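PDB 3TP4: computational Design of Enzyme from Synthetic construct, which is a computationally designed enzyme, probably built to carry an activated serine in a catalytic triad on a glycosyl hydrolase-like TIM-barrel scaffold. Local coordinates for residues V397-Q411 with T444-L458. Residues are numbered along the deposited sequence; the frame is centred on the assembly and turned at random.
Sequences VGGTDVQSVTVEVAQ and TYTVTATATTAAGTL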
# COMPACT_ATOMS: atom_id res chain seq x y z
N VAL A 397 -7.28 -19.40 -8.55
CA VAL A 397 -6.36 -19.50 -9.67
C VAL A 397 -6.65 -18.34 -10.60
O VAL A 397 -7.74 -18.25 -11.16
CB VAL A 397 -6.55 -20.81 -10.45
CG1 VAL A 397 -5.41 -21.00 -11.44
CG2 VAL A 397 -6.63 -21.99 -9.49
N GLY A 398 -5.67 -17.46 -10.77
CA GLY A 398 -5.86 -16.28 -11.60
C GLY A 398 -4.96 -16.23 -12.83
O GLY A 398 -3.89 -16.86 -12.88
N GLY A 399 -5.38 -15.46 -13.82
CA GLY A 399 -4.54 -15.17 -14.96
C GLY A 399 -4.46 -16.28 -16.00
O GLY A 399 -3.65 -16.20 -16.91
N THR A 400 -5.29 -17.31 -15.88
CA THR A 400 -5.34 -18.34 -16.92
C THR A 400 -6.69 -19.03 -16.86
O THR A 400 -7.38 -18.92 -15.85
CB THR A 400 -4.19 -19.39 -16.75
OG1 THR A 400 -4.30 -20.41 -17.75
CG2 THR A 400 -4.27 -20.04 -15.36
N ASP A 401 -7.07 -19.74 -17.92
CA ASP A 401 -8.26 -20.59 -17.90
C ASP A 401 -7.97 -21.87 -17.12
O ASP A 401 -6.89 -22.44 -17.25
CB ASP A 401 -8.69 -20.98 -19.32
CG ASP A 401 -9.35 -19.83 -20.07
OD1 ASP A 401 -9.68 -18.80 -19.44
OD2 ASP A 401 -9.53 -19.98 -21.30
N VAL A 402 -8.94 -22.34 -16.35
CA VAL A 402 -8.71 -23.46 -15.45
C VAL A 402 -9.69 -24.58 -15.72
O VAL A 402 -10.89 -24.34 -15.77
CB VAL A 402 -8.90 -23.03 -13.97
CG1 VAL A 402 -8.55 -24.18 -13.04
CG2 VAL A 402 -8.06 -21.80 -13.67
N GLN A 403 -9.20 -25.81 -15.87
CA GLN A 403 -10.10 -26.94 -16.11
C GLN A 403 -10.45 -27.67 -14.84
O GLN A 403 -11.56 -28.17 -14.70
CB GLN A 403 -9.53 -27.94 -17.13
CG GLN A 403 -9.15 -27.33 -18.47
CD GLN A 403 -7.76 -27.74 -18.91
OE1 GLN A 403 -7.55 -28.89 -19.30
NE2 GLN A 403 -6.80 -26.82 -18.82
N SER A 404 -9.51 -27.76 -13.91
CA SER A 404 -9.76 -28.50 -12.68
C SER A 404 -8.74 -28.15 -11.63
O SER A 404 -7.67 -27.62 -11.94
CB SER A 404 -9.73 -30.02 -12.95
OG SER A 404 -8.41 -30.44 -13.26
N VAL A 405 -9.09 -28.41 -10.38
CA VAL A 405 -8.21 -28.16 -9.26
C VAL A 405 -8.45 -29.30 -8.27
O VAL A 405 -9.59 -29.60 -7.92
CB VAL A 405 -8.51 -26.82 -8.54
CG1 VAL A 405 -7.54 -26.59 -7.40
CG2 VAL A 405 -8.47 -25.63 -9.53
N THR A 406 -7.37 -29.93 -7.85
CA THR A 406 -7.45 -30.98 -6.84
C THR A 406 -6.59 -30.55 -5.67
O THR A 406 -5.65 -29.76 -5.83
CB THR A 406 -6.95 -32.33 -7.37
OG1 THR A 406 -5.61 -32.19 -7.84
CG2 THR A 406 -7.84 -32.82 -8.54
N VAL A 407 -6.94 -31.02 -4.49
CA VAL A 407 -6.18 -30.67 -3.31
C VAL A 407 -5.77 -31.97 -2.65
O VAL A 407 -6.56 -32.91 -2.56
CB VAL A 407 -7.00 -29.79 -2.34
CG1 VAL A 407 -6.38 -29.77 -0.94
CG2 VAL A 407 -7.12 -28.36 -2.88
N GLU A 408 -4.51 -32.03 -2.23
CA GLU A 408 -4.02 -33.21 -1.55
C GLU A 408 -3.61 -32.79 -0.15
O GLU A 408 -2.83 -31.87 0.04
CB GLU A 408 -2.83 -33.79 -2.32
CG GLU A 408 -2.39 -35.14 -1.84
CD GLU A 408 -1.22 -35.67 -2.64
OE1 GLU A 408 -0.09 -35.24 -2.35
OE2 GLU A 408 -1.44 -36.51 -3.55
N VAL A 409 -4.19 -33.46 0.84
CA VAL A 409 -3.88 -33.15 2.23
C VAL A 409 -2.98 -34.23 2.77
O VAL A 409 -3.26 -35.42 2.62
CB VAL A 409 -5.15 -33.11 3.09
CG1 VAL A 409 -4.80 -32.83 4.54
CG2 VAL A 409 -6.13 -32.05 2.54
N ALA A 410 -1.87 -33.82 3.38
CA ALA A 410 -0.89 -34.80 3.86
C ALA A 410 -0.44 -34.46 5.26
O ALA A 410 -0.50 -33.31 5.69
CB ALA A 410 0.30 -34.87 2.92
N GLN A 411 0.03 -35.47 5.98
CA GLN A 411 0.50 -35.28 7.34
C GLN A 411 1.72 -36.16 7.56
O GLN A 411 1.73 -37.33 7.15
CB GLN A 411 -0.60 -35.62 8.34
CG GLN A 411 -0.20 -35.40 9.77
CD GLN A 411 -1.38 -35.44 10.70
OE1 GLN A 411 -2.25 -36.31 10.59
NE2 GLN A 411 -1.44 -34.48 11.62
N THR A 444 -3.59 -33.62 8.06
CA THR A 444 -4.21 -32.34 8.39
C THR A 444 -3.15 -31.28 8.65
O THR A 444 -3.16 -30.67 9.71
CB THR A 444 -5.11 -32.46 9.64
OG1 THR A 444 -4.70 -31.50 10.62
CG2 THR A 444 -5.02 -33.84 10.25
N TYR A 445 -2.26 -31.05 7.69
CA TYR A 445 -1.05 -30.29 7.98
C TYR A 445 -0.42 -29.61 6.76
O TYR A 445 -0.21 -28.41 6.78
CB TYR A 445 -0.03 -31.16 8.70
CG TYR A 445 0.41 -30.61 10.03
CD1 TYR A 445 -0.30 -30.89 11.19
CD2 TYR A 445 1.54 -29.81 10.13
CE1 TYR A 445 0.09 -30.40 12.40
CE2 TYR A 445 1.94 -29.30 11.34
CZ TYR A 445 1.21 -29.60 12.47
OH TYR A 445 1.62 -29.09 13.69
N THR A 446 -0.12 -30.36 5.70
CA THR A 446 0.24 -29.72 4.43
C THR A 446 -0.91 -29.86 3.43
O THR A 446 -1.45 -30.94 3.21
CB THR A 446 1.55 -30.26 3.81
OG1 THR A 446 1.34 -31.59 3.32
CG2 THR A 446 2.67 -30.26 4.84
N VAL A 447 -1.28 -28.73 2.83
CA VAL A 447 -2.42 -28.66 1.92
C VAL A 447 -1.91 -28.17 0.56
O VAL A 447 -1.50 -27.02 0.43
CB VAL A 447 -3.48 -27.69 2.46
CG1 VAL A 447 -4.68 -27.61 1.51
CG2 VAL A 447 -3.92 -28.11 3.85
N THR A 448 -1.91 -29.06 -0.43
CA THR A 448 -1.32 -28.74 -1.72
C THR A 448 -2.37 -28.69 -2.82
O THR A 448 -3.04 -29.69 -3.09
CB THR A 448 -0.24 -29.77 -2.12
OG1 THR A 448 0.80 -29.76 -1.14
CG2 THR A 448 0.34 -29.45 -3.48
N ALA A 449 -2.54 -27.51 -3.41
CA ALA A 449 -3.47 -27.32 -4.51
C ALA A 449 -2.77 -27.50 -5.84
O ALA A 449 -1.70 -26.92 -6.07
CB ALA A 449 -4.09 -25.93 -4.44
N THR A 450 -3.38 -28.29 -6.72
CA THR A 450 -2.83 -28.49 -8.05
C THR A 450 -3.88 -28.13 -9.09
O THR A 450 -4.91 -28.81 -9.22
CB THR A 450 -2.36 -29.94 -8.23
OG1 THR A 450 -1.41 -30.25 -7.20
CG2 THR A 450 -1.73 -30.15 -9.60
N ALA A 451 -3.62 -27.06 -9.82
CA ALA A 451 -4.54 -26.59 -10.85
C ALA A 451 -4.09 -27.01 -12.25
O ALA A 451 -2.93 -26.82 -12.62
CB ALA A 451 -4.69 -25.09 -10.77
N THR A 452 -5.01 -27.59 -13.01
CA THR A 452 -4.76 -27.92 -14.41
C THR A 452 -5.30 -26.79 -15.27
O THR A 452 -6.51 -26.54 -15.31
CB THR A 452 -5.43 -29.25 -14.77
OG1 THR A 452 -4.85 -30.29 -13.99
CG2 THR A 452 -5.28 -29.58 -16.26
N THR A 453 -4.39 -26.08 -15.94
CA THR A 453 -4.75 -24.84 -16.63
C THR A 453 -4.14 -24.68 -18.02
O THR A 453 -3.26 -25.44 -18.44
CB THR A 453 -4.33 -23.61 -15.79
OG1 THR A 453 -2.96 -23.27 -16.08
CG2 THR A 453 -4.48 -23.89 -14.31
N ALA A 454 -4.62 -23.64 -18.72
CA ALA A 454 -4.13 -23.29 -20.05
C ALA A 454 -2.67 -22.82 -20.01
O ALA A 454 -2.00 -22.76 -21.04
CB ALA A 454 -5.02 -22.23 -20.68
N ALA A 455 -2.18 -22.49 -18.82
CA ALA A 455 -0.80 -22.08 -18.63
C ALA A 455 0.05 -23.23 -18.09
O ALA A 455 1.21 -23.03 -17.69
CB ALA A 455 -0.72 -20.87 -17.70
N GLY A 456 -0.52 -24.42 -18.07
CA GLY A 456 0.17 -25.59 -17.54
C GLY A 456 -0.41 -26.01 -16.19
O GLY A 456 -1.53 -25.66 -15.86
N THR A 457 0.36 -26.77 -15.43
CA THR A 457 -0.10 -27.23 -14.13
C THR A 457 0.56 -26.35 -13.07
O THR A 457 1.79 -26.27 -13.01
CB THR A 457 0.28 -28.71 -13.89
OG1 THR A 457 -0.45 -29.55 -14.79
CG2 THR A 457 -0.04 -29.12 -12.47
N LEU A 458 -0.26 -25.67 -12.27
CA LEU A 458 0.25 -24.77 -11.25
C LEU A 458 -0.02 -25.38 -9.89
O LEU A 458 -1.09 -25.96 -9.67
CB LEU A 458 -0.46 -23.42 -11.33
CG LEU A 458 -0.61 -22.79 -12.73
CD1 LEU A 458 -1.49 -21.53 -12.64
CD2 LEU A 458 0.77 -22.48 -13.34
O HOH W 1 0.09 -31.88 0.57
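Val407 and Val447 both hold CG1 anti to the backbone N (chi1 163° and -180°), which brings these two methyls to 3.7 Å on one face of an antiparallel ribbon. On the same face Val405 CG2 lies beside the methyl of Ala451, onto which Val397 CG2 packs from strand 391-398, and Ile377 of strand 374-379 packs against Val447 and Ala449, as expected in the core of an Ig-like sandwich. The opposite face is lined by Ser404, Thr406, Glu408 and a row of threonines. There, one water donates to Glu408 O (3.0 Å) and hydrogen-bonds both Thr446 OG1 and Thr448 OG1, the latter also hydrogen-bonded to Thr461 OG1 on strand 456-466. Reciprocal backbone bonds join Thr406, Glu408 and Ala410 to Thr450, Thr448 and Thr446, Thr450 N meeting Thr406 O at 2.8 Å almost straight (172°). Gln403 and Ser404 both face Thr452 in a classic bulge; ahead of it, Asp401 O accepts from Ala454 N. In the type I turn 453-456, Thr453 OG1 takes the N-H of Ala455 in an ST turn and donates to Gly456 O (2.8 Å), which Thr453 N reaches from the other face of its plane. Apolar packing thus dominates the valine face, where Thr453 spends its hydroxyl on its own turn, while opposite, water ties two threonine hydroxyls to Glu408 O.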